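DNA polymerase III, beta subunit (PDB 3T0P) probably serves as a sliding clamp, forming a ring-shaped head-to-tail homodimer around DNA that confers processivity on DNA polymerases. Local coordinates at residues P83-T88 with S100-K105; T142-A147 with R176-Y181; K153-E158 with V170-H175. All blocks are in the same frame, centred on the assembly; numbering follows the deposited sequence.

Interaction 1 (P83-T88 with S100-K105)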
loop_
_atom_site.group_PDB
_atom_site.type_symbol
_atom_site.label_atom_id
_atom_site.label_comp_id
_atom_site.label_asym_id
_atom_site.label_seq_id
_atom_site.Cartn_x
_atom_site.Cartn_y
_atom_site.Cartn_z
ATOM N N PRO B 83 -23.095 5.685 8.932
ATOM C CA PRO B 83 -22.732 6.200 10.273
ATOM C C PRO B 83 -22.684 5.058 11.310
ATOM O O PRO B 83 -23.234 3.968 11.072
ATOM C CB PRO B 83 -23.875 7.186 10.604
ATOM C CG PRO B 83 -24.651 7.375 9.358
ATOM C CD PRO B 83 -24.406 6.206 8.476
ATOM N N ASP B 84 -22.051 5.306 12.466
ATOM C CA ASP B 84 -21.891 4.301 13.523
ATOM C C ASP B 84 -23.108 4.278 14.410
ATOM O O ASP B 84 -23.088 4.791 15.521
ATOM C CB ASP B 84 -20.616 4.584 14.330
ATOM C CG ASP B 84 -19.337 4.364 13.536
ATOM O OD1 ASP B 84 -19.424 3.930 12.360
ATOM O OD2 ASP B 84 -18.260 4.558 14.099
ATOM N N ASN B 85 -24.192 3.758 13.877
ATOM C CA ASN B 85 -25.484 3.682 14.528
ATOM C C ASN B 85 -26.142 2.383 14.114
ATOM O O ASN B 85 -25.469 1.543 13.524
ATOM C CB ASN B 85 -26.323 4.884 14.149
ATOM C CG ASN B 85 -27.312 5.295 15.229
ATOM O OD1 ASN B 85 -28.041 4.469 15.813
ATOM N ND2 ASN B 85 -27.367 6.590 15.511
ATOM N N ASP B 86 -27.409 2.175 14.449
ATOM C CA ASP B 86 -28.095 0.944 14.072
ATOM C C ASP B 86 -28.473 0.987 12.623
ATOM O O ASP B 86 -28.925 2.008 12.112
ATOM C CB ASP B 86 -29.328 0.715 14.927
ATOM C CG ASP B 86 -28.999 0.370 16.357
ATOM O OD1 ASP B 86 -27.845 -0.086 16.619
ATOM O OD2 ASP B 86 -29.885 0.527 17.210
ATOM N N VAL B 87 -28.238 -0.113 11.956
ATOM C CA VAL B 87 -28.521 -0.257 10.543
ATOM C C VAL B 87 -29.771 -1.111 10.398
ATOM O O VAL B 87 -29.831 -2.207 10.954
ATOM C CB VAL B 87 -27.308 -0.873 9.801
ATOM C CG1 VAL B 87 -27.629 -1.113 8.331
ATOM C CG2 VAL B 87 -26.069 0.014 9.947
ATOM N N THR B 88 -30.747 -0.620 9.635
ATOM C CA THR B 88 -31.929 -1.401 9.329
ATOM C C THR B 88 -31.789 -1.898 7.893
ATOM O O THR B 88 -31.417 -1.142 6.983
ATOM C CB THR B 88 -33.216 -0.581 9.565
ATOM O OG1 THR B 88 -33.211 -0.162 10.929
ATOM C CG2 THR B 88 -34.489 -1.385 9.287
ATOM N N SER B 100 -30.938 1.379 5.840
ATOM C CA SER B 100 -31.085 2.709 6.418
ATOM C C SER B 100 -30.351 2.829 7.751
ATOM O O SER B 100 -30.179 1.852 8.467
ATOM C CB SER B 100 -32.560 3.096 6.539
ATOM O OG SER B 100 -33.186 2.416 7.603
ATOM N N CYS B 101 -29.835 4.018 8.020
ATOM C CA CYS B 101 -29.046 4.301 9.215
ATOM C C CYS B 101 -29.077 5.785 9.442
ATOM O O CYS B 101 -28.678 6.520 8.549
ATOM C CB CYS B 101 -27.611 3.798 9.037
ATOM S SG CYS B 101 -26.572 4.016 10.493
ATOM N N GLU B 102 -29.520 6.229 10.635
ATOM C CA GLU B 102 -29.654 7.637 11.021
ATOM C C GLU B 102 -30.584 8.298 10.004
ATOM O O GLU B 102 -31.694 7.798 9.824
ATOM C CB GLU B 102 -28.290 8.370 11.154
ATOM C CG GLU B 102 -27.440 7.857 12.313
ATOM C CD GLU B 102 -26.164 8.600 12.678
ATOM O OE1 GLU B 102 -25.896 9.679 12.094
ATOM O OE2 GLU B 102 -25.414 8.077 13.537
ATOM N N LYS B 103 -30.101 9.312 9.259
ATOM C CA LYS B 103 -30.920 10.000 8.253
ATOM C C LYS B 103 -30.533 9.611 6.801
ATOM O O LYS B 103 -30.914 10.300 5.854
ATOM C CB LYS B 103 -30.811 11.522 8.426
ATOM C CG LYS B 103 -31.458 12.068 9.691
ATOM C CD LYS B 103 -31.557 13.586 9.607
ATOM C CE LYS B 103 -31.533 14.259 10.954
ATOM N NZ LYS B 103 -30.390 15.202 11.066
ATOM N N ALA B 104 -29.767 8.531 6.640
ATOM C CA ALA B 104 -29.306 8.048 5.346
ATOM C C ALA B 104 -30.041 6.774 4.952
ATOM O O ALA B 104 -30.378 5.938 5.802
ATOM C CB ALA B 104 -27.810 7.817 5.391
ATOM N N LYS B 105 -30.289 6.626 3.652
ATOM C CA LYS B 105 -31.060 5.526 3.108
ATOM C C LYS B 105 -30.521 5.107 1.737
ATOM O O LYS B 105 -30.278 5.961 0.890
ATOM C CB LYS B 105 -32.523 6.019 3.003
ATOM C CG LYS B 105 -33.573 4.978 2.743
ATOM C CD LYS B 105 -34.955 5.624 2.784
ATOM C CE LYS B 105 -35.676 5.646 1.448
ATOM N NZ LYS B 105 -35.135 6.682 0.525
HETATM O O HOH W 1 -30.025 4.397 12.761
#

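Interaction 2 (T142-A147 with R176-Y181)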
loop_
_atom_site.group_PDB
_atom_site.type_symbol
_atom_site.label_atom_id
_atom_site.label_comp_id
_atom_site.label_asym_id
_atom_site.label_seq_id
_atom_site.Cartn_x
_atom_site.Cartn_y
_atom_site.Cartn_z
ATOM N N THR B 142 4.811 -21.708 6.098
ATOM C CA THR B 142 4.782 -22.744 5.060
ATOM C C THR B 142 4.074 -22.355 3.760
ATOM O O THR B 142 4.367 -22.958 2.725
ATOM C CB THR B 142 4.078 -24.037 5.591
ATOM O OG1 THR B 142 2.751 -23.713 6.004
ATOM C CG2 THR B 142 4.809 -24.691 6.733
ATOM N N ILE B 143 3.099 -21.451 3.806
ATOM C CA ILE B 143 2.247 -21.109 2.651
ATOM C C ILE B 143 3.008 -20.626 1.398
ATOM O O ILE B 143 2.532 -20.852 0.281
ATOM C CB ILE B 143 1.117 -20.111 3.036
ATOM C CG1 ILE B 143 -0.124 -20.264 2.120
ATOM C CG2 ILE B 143 1.599 -18.643 3.111
ATOM C CD1 ILE B 143 -0.804 -21.577 2.196
ATOM N N PHE B 144 4.176 -19.995 1.573
ATOM C CA PHE B 144 4.952 -19.438 0.473
ATOM C C PHE B 144 5.468 -20.489 -0.512
ATOM O O PHE B 144 5.859 -20.104 -1.610
ATOM C CB PHE B 144 6.140 -18.639 1.028
ATOM C CG PHE B 144 7.131 -19.474 1.791
ATOM C CD1 PHE B 144 8.102 -20.210 1.124
ATOM C CD2 PHE B 144 7.076 -19.553 3.176
ATOM C CE1 PHE B 144 8.995 -21.020 1.824
ATOM C CE2 PHE B 144 7.966 -20.371 3.873
ATOM C CZ PHE B 144 8.939 -21.072 3.194
ATOM N N SER B 145 5.539 -21.788 -0.126
ATOM C CA SER B 145 6.128 -22.777 -1.028
ATOM C C SER B 145 5.118 -23.761 -1.636
ATOM O O SER B 145 5.514 -24.817 -2.109
ATOM C CB SER B 145 7.286 -23.516 -0.369
ATOM O OG SER B 145 6.941 -23.993 0.912
ATOM N N ILE B 146 3.840 -23.367 -1.727
ATOM C CA ILE B 146 2.831 -24.121 -2.472
ATOM C C ILE B 146 3.048 -23.770 -3.969
ATOM O O ILE B 146 3.614 -22.710 -4.253
ATOM C CB ILE B 146 1.380 -23.816 -1.986
ATOM C CG1 ILE B 146 0.990 -22.331 -2.248
ATOM C CG2 ILE B 146 1.173 -24.236 -0.518
ATOM C CD1 ILE B 146 -0.510 -21.980 -2.055
ATOM N N ALA B 147 2.610 -24.612 -4.915
ATOM C CA ALA B 147 2.815 -24.286 -6.332
ATOM C C ALA B 147 2.006 -23.051 -6.759
ATOM O O ALA B 147 0.887 -22.849 -6.291
ATOM C CB ALA B 147 2.471 -25.467 -7.211
ATOM N N ARG B 176 11.298 -27.023 -3.710
ATOM C CA ARG B 176 11.543 -26.892 -2.275
ATOM C C ARG B 176 10.438 -27.522 -1.460
ATOM O O ARG B 176 9.347 -27.754 -1.979
ATOM C CB ARG B 176 11.657 -25.413 -1.893
ATOM C CG ARG B 176 10.391 -24.630 -2.178
ATOM C CD ARG B 176 10.749 -23.229 -2.470
ATOM N NE ARG B 176 9.664 -22.489 -3.100
ATOM C CZ ARG B 176 9.312 -21.267 -2.739
ATOM N NH1 ARG B 176 9.906 -20.680 -1.712
ATOM N NH2 ARG B 176 8.338 -20.634 -3.378
ATOM N N ILE B 177 10.712 -27.759 -0.170
ATOM C CA ILE B 177 9.776 -28.342 0.775
ATOM C C ILE B 177 9.891 -27.562 2.077
ATOM O O ILE B 177 10.994 -27.327 2.575
ATOM C CB ILE B 177 9.986 -29.886 0.979
ATOM C CG1 ILE B 177 10.064 -30.665 -0.369
ATOM C CG2 ILE B 177 8.888 -30.488 1.897
ATOM C CD1 ILE B 177 10.387 -32.203 -0.236
ATOM N N SER B 178 8.741 -27.134 2.609
ATOM C CA SER B 178 8.642 -26.462 3.901
ATOM C C SER B 178 7.862 -27.352 4.834
ATOM O O SER B 178 6.740 -27.740 4.508
ATOM C CB SER B 178 7.968 -25.111 3.765
ATOM O OG SER B 178 8.687 -24.310 2.853
ATOM N N ILE B 179 8.472 -27.726 5.956
ATOM C CA ILE B 179 7.859 -28.604 6.956
ATOM C C ILE B 179 7.955 -27.964 8.328
ATOM O O ILE B 179 9.050 -27.636 8.793
ATOM C CB ILE B 179 8.486 -30.037 6.990
ATOM C CG1 ILE B 179 8.641 -30.635 5.583
ATOM C CG2 ILE B 179 7.679 -30.978 7.908
ATOM C CD1 ILE B 179 9.592 -31.815 5.501
ATOM N N ARG B 180 6.810 -27.851 8.993
ATOM C CA ARG B 180 6.727 -27.378 10.361
ATOM C C ARG B 180 6.154 -28.463 11.251
ATOM O O ARG B 180 5.267 -29.199 10.842
ATOM C CB ARG B 180 5.904 -26.106 10.445
ATOM C CG ARG B 180 6.685 -24.837 10.046
ATOM C CD ARG B 180 7.616 -24.426 11.165
ATOM N NE ARG B 180 8.448 -23.290 10.784
ATOM C CZ ARG B 180 9.145 -22.554 11.642
ATOM N NH1 ARG B 180 9.108 -22.825 12.946
ATOM N NH2 ARG B 180 9.853 -21.514 11.212
ATOM N N TYR B 181 6.717 -28.601 12.447
ATOM C CA TYR B 181 6.284 -29.551 13.464
ATOM C C TYR B 181 5.763 -28.809 14.661
ATOM O O TYR B 181 6.328 -27.779 15.056
ATOM C CB TYR B 181 7.420 -30.473 13.888
ATOM C CG TYR B 181 7.938 -31.361 12.785
ATOM C CD1 TYR B 181 9.060 -31.004 12.046
ATOM C CD2 TYR B 181 7.367 -32.606 12.542
ATOM C CE1 TYR B 181 9.572 -31.844 11.052
ATOM C CE2 TYR B 181 7.875 -33.459 11.562
ATOM C CZ TYR B 181 8.963 -33.064 10.800
ATOM O OH TYR B 181 9.449 -33.891 9.814
HETATM O O HOH W 2 6.090 -21.742 -5.008
#

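Interaction 3 (K153-E158 with V170-H175)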
loop_
_atom_site.group_PDB
_atom_site.type_symbol
_atom_site.label_atom_id
_atom_site.label_comp_id
_atom_site.label_asym_id
_atom_site.label_seq_id
_atom_site.Cartn_x
_atom_site.Cartn_y
_atom_site.Cartn_z
ATOM N N LYS B 153 -2.632 -30.563 -8.587
ATOM C CA LYS B 153 -3.606 -30.079 -7.608
ATOM C C LYS B 153 -3.088 -30.199 -6.166
ATOM O O LYS B 153 -3.248 -29.260 -5.402
ATOM C CB LYS B 153 -4.951 -30.807 -7.771
ATOM C CG LYS B 153 -6.130 -30.072 -7.135
ATOM N N LEU B 154 -2.440 -31.314 -5.810
ATOM C CA LEU B 154 -1.910 -31.541 -4.461
ATOM C C LEU B 154 -0.837 -30.511 -4.054
ATOM O O LEU B 154 -0.789 -30.096 -2.895
ATOM C CB LEU B 154 -1.352 -32.957 -4.347
ATOM C CG LEU B 154 -2.420 -34.056 -4.295
ATOM C CD1 LEU B 154 -1.843 -35.387 -4.679
ATOM C CD2 LEU B 154 -3.109 -34.109 -2.926
HETATM N N MSE B 155 -0.018 -30.067 -5.008
HETATM C CA MSE B 155 1.024 -29.057 -4.764
HETATM C C MSE B 155 0.446 -27.692 -4.458
HETATM O O MSE B 155 1.156 -26.873 -3.879
HETATM C CB MSE B 155 1.952 -28.935 -5.956
HETATM C CG MSE B 155 2.933 -30.055 -6.033
HETATM SE SE MSE B 155 4.345 -29.741 -7.325
HETATM C CE MSE B 155 3.493 -28.704 -8.820
ATOM N N THR B 156 -0.832 -27.441 -4.833
ATOM C CA THR B 156 -1.520 -26.158 -4.561
ATOM C C THR B 156 -2.069 -26.125 -3.129
ATOM O O THR B 156 -2.500 -25.079 -2.669
ATOM C CB THR B 156 -2.618 -25.864 -5.583
ATOM O OG1 THR B 156 -3.669 -26.813 -5.430
ATOM C CG2 THR B 156 -2.105 -25.886 -7.011
ATOM N N GLY B 157 -2.029 -27.254 -2.434
ATOM C CA GLY B 157 -2.471 -27.308 -1.051
ATOM C C GLY B 157 -1.348 -27.549 -0.065
ATOM O O GLY B 157 -0.179 -27.613 -0.446
ATOM N N GLU B 158 -1.702 -27.645 1.220
ATOM C CA GLU B 158 -0.777 -27.982 2.288
ATOM C C GLU B 158 -1.218 -29.244 2.972
ATOM O O GLU B 158 -2.397 -29.369 3.324
ATOM C CB GLU B 158 -0.649 -26.875 3.319
ATOM C CG GLU B 158 -0.073 -25.605 2.741
ATOM C CD GLU B 158 0.714 -24.734 3.692
ATOM O OE1 GLU B 158 0.368 -24.633 4.889
ATOM O OE2 GLU B 158 1.690 -24.126 3.210
ATOM N N VAL B 170 3.014 -29.394 5.790
ATOM C CA VAL B 170 3.940 -29.537 4.654
ATOM C C VAL B 170 3.405 -28.823 3.420
ATOM O O VAL B 170 2.231 -28.966 3.088
ATOM C CB VAL B 170 4.213 -31.045 4.321
ATOM C CG1 VAL B 170 5.236 -31.219 3.202
ATOM C CG2 VAL B 170 4.644 -31.834 5.545
ATOM N N SER B 171 4.289 -28.095 2.719
ATOM C CA SER B 171 4.047 -27.522 1.402
ATOM C C SER B 171 5.267 -27.794 0.519
ATOM O O SER B 171 6.385 -27.928 1.028
ATOM C CB SER B 171 3.737 -26.043 1.466
ATOM O OG SER B 171 4.839 -25.329 1.989
ATOM N N LEU B 172 5.046 -27.941 -0.789
ATOM C CA LEU B 172 6.098 -28.180 -1.759
ATOM C C LEU B 172 5.631 -27.738 -3.143
ATOM O O LEU B 172 4.442 -27.735 -3.427
ATOM C CB LEU B 172 6.599 -29.649 -1.752
ATOM C CG LEU B 172 5.659 -30.776 -2.186
ATOM C CD1 LEU B 172 5.811 -31.093 -3.676
ATOM C CD2 LEU B 172 5.985 -32.045 -1.434
ATOM N N ASP B 173 6.567 -27.340 -3.993
ATOM C CA ASP B 173 6.227 -26.872 -5.334
ATOM C C ASP B 173 7.081 -27.564 -6.415
ATOM O O ASP B 173 6.978 -27.213 -7.587
ATOM C CB ASP B 173 6.377 -25.345 -5.397
ATOM C CG ASP B 173 7.777 -24.821 -5.096
ATOM O OD1 ASP B 173 8.692 -25.653 -4.861
ATOM O OD2 ASP B 173 7.967 -23.581 -5.123
ATOM N N GLY B 174 7.897 -28.531 -6.010
ATOM C CA GLY B 174 8.796 -29.261 -6.905
ATOM C C GLY B 174 10.239 -28.800 -6.855
ATOM O O GLY B 174 11.125 -29.506 -7.345
ATOM N N HIS B 175 10.492 -27.620 -6.252
ATOM C CA HIS B 175 11.809 -27.000 -6.095
ATOM C C HIS B 175 12.244 -26.902 -4.642
ATOM O O HIS B 175 13.419 -26.665 -4.373
ATOM C CB HIS B 175 11.789 -25.594 -6.690
ATOM C CG HIS B 175 11.486 -25.596 -8.147
ATOM N ND1 HIS B 175 10.249 -25.205 -8.622
ATOM C CD2 HIS B 175 12.251 -26.001 -9.185
ATOM C CE1 HIS B 175 10.312 -25.348 -9.934
ATOM N NE2 HIS B 175 11.495 -25.834 -10.317
HETATM O O HOH W 3 2.292 -28.023 -1.414
#

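Interaction 1 (P83-T88 with S100-K105)
Glu-102 lays its carboxylate between Pro-83 and Asn-85. Its chain is extended beyond CG. It runs counter to the proline ring, and Glu-102 CD comes to 3.4 Å from Pro-83 CB. Asn-85 comes across the same chain at a slant, with its amide plane 85° from the carboxylate plane. Asn-85 ND2 donates to Glu-102 OE2 at 3.1 Å. The acceptor lies in the amide plane, but the donor meets OE2 on the anti side, 30° out of the carboxylate plane. The amide has a second task. Its OD1 accepts from the backbone N of Asp-86 in the carbonyl plane, on a lone pair, which limits rotation of the group.

Cys-101 lies deeper. Its SG is anti to the backbone N (chi1 -177°) and faces the 83-88 segment. Pro-83 CD packs on Cys-101 SG at 3.7 Å, and Val-87 CG2 reaches the same sulfur at 4.1 Å. Leu-82 also touches Cys-101.

The two segments belong to the hairpin of strands 86-91 and 96-101, in the N-terminal domain of the clamp. Thr-88 and Ser-100 form an antiparallel hydrogen-bonded pair. Thr-88 N donates to Ser-100 O, and Ser-100 N to Thr-88 O, both at 2.8 Å. On the sheet face that carries both side chains, Thr-88 CB meets Ser-100 OG at 3.6 Å. The backbones stay close at Val-87 and Cys-101. One step further they diverge, and a water accepts from Glu-102 N and donates to Asp-86 O.

A type II' turn from Cys-101 to Ala-104 leads into strand 104-109. There Ala-104 and Lys-105 pair with a strand of the second subunit, so the sheet continues across the dimer interface. Lys-103 NZ forms a salt bridge with Asp-308 of that second subunit.

Interaction 2 (T142-A147 with R176-Y181)
Arg-176 and Ser-145 meet where strand 176-184 of the central clamp domain passes the loop that follows helix 132-140. The guanidinium of Arg-176 carries Ser-145 CB over one face, 3.7 Å above the plane and offset toward the rim. Arg-176 NH1 sits at the edge of the Phe-144 ring, near its plane, 3.4 Å from CD1. The ring and guanidinium planes are 47° apart. The charge is matched elsewhere: NH1 forms a salt bridge with Asp-327, outside the contact. A water links Arg-176 NH2 to Ile-146 O.

Two residues on, Ser-178 OG is anti to the carbonyl carbon (chi1 -58°). It shares a 2.6 Å hydrogen bond with Ser-145 OG, and either hydroxyl could be the donor. Ser-178 OG also lies 3.3 Å from Phe-144 CZ. Both serines are buried, and Ser-145 OG has a further, probable partner in Ser-171 OG.

Arg-180 comes next on this side of the strand. Its NE bonds to Tyr-359 OH. Its aliphatic part crosses Thr-142, with CG 3.8 Å from Thr-142 CG2.

Interaction 3 (K153-E158 with V170-H175)
Leu-172 N donates to a water at 2.8 Å. The water can donate to Met-155 O (2.9 Å) and Gly-157 O (2.7 Å), though more acceptors are in reach than it has protons. It fills the place where strands 157-163 and 166-172, a hairpin of the central clamp domain, separate at their open end. No direct hydrogen bond joins the two segments.

Met-155, modelled as selenomethionine, reaches across from the residues just before strand 157-163. Its side chain crosses Leu-172 at about a right angle, with Met-155 CG 3.9 Å from Leu-172 CD1. A bend at chi3 (-34°) turns CE at the tip. Before it, SE rests on the backbone, 3.6 Å from Asp-173 C. His-175 N donates to Asp-173 OD1 in an Asx turn. The other oxygen, Asp-173 OD2, forms a salt bridge with Arg-176 NE.

At the strand end, Glu-158 CA makes a CA-H...O contact of 3.3 Å with Val-170 O. The Glu-158 side chain is extended beyond CG and brings OE2 to 3.3 Å from Ser-171 CB. Glu-158 OE1 bonds to Thr-142 OG1, and Ser-171 OG probably to Thr-142 O. With the backbones bridged by water and both side chains turned to Thr-142, the open end of the hairpin depends on water and on the 142-147 loop rather than on direct strand pairing.

In the fold
Interaction 1 stands apart, in the N-terminal domain, with its centre 46 to 47 Å from the other two. It is partly buried, borders the second subunit, whose strand extends its sheet, and relies on direct backbone pairing plus an amide-carboxylate bond among exposed residues. Interactions 2 and 3 are buried in the central domain, with centres only 7 Å apart. Both reach the same sheet, in which strands 166-172 and 176-184 are neighbours. The loop 142-147 joins them: probable hydrogen bonds run from Ser-171 to Thr-142 and Ser-145. Interaction 2 is bound by side-chain hydroxyls and an arginine, whereas interaction 3 relies on water, a selenomethionine-leucine contact and polar ends that turn to the loop of interaction 2.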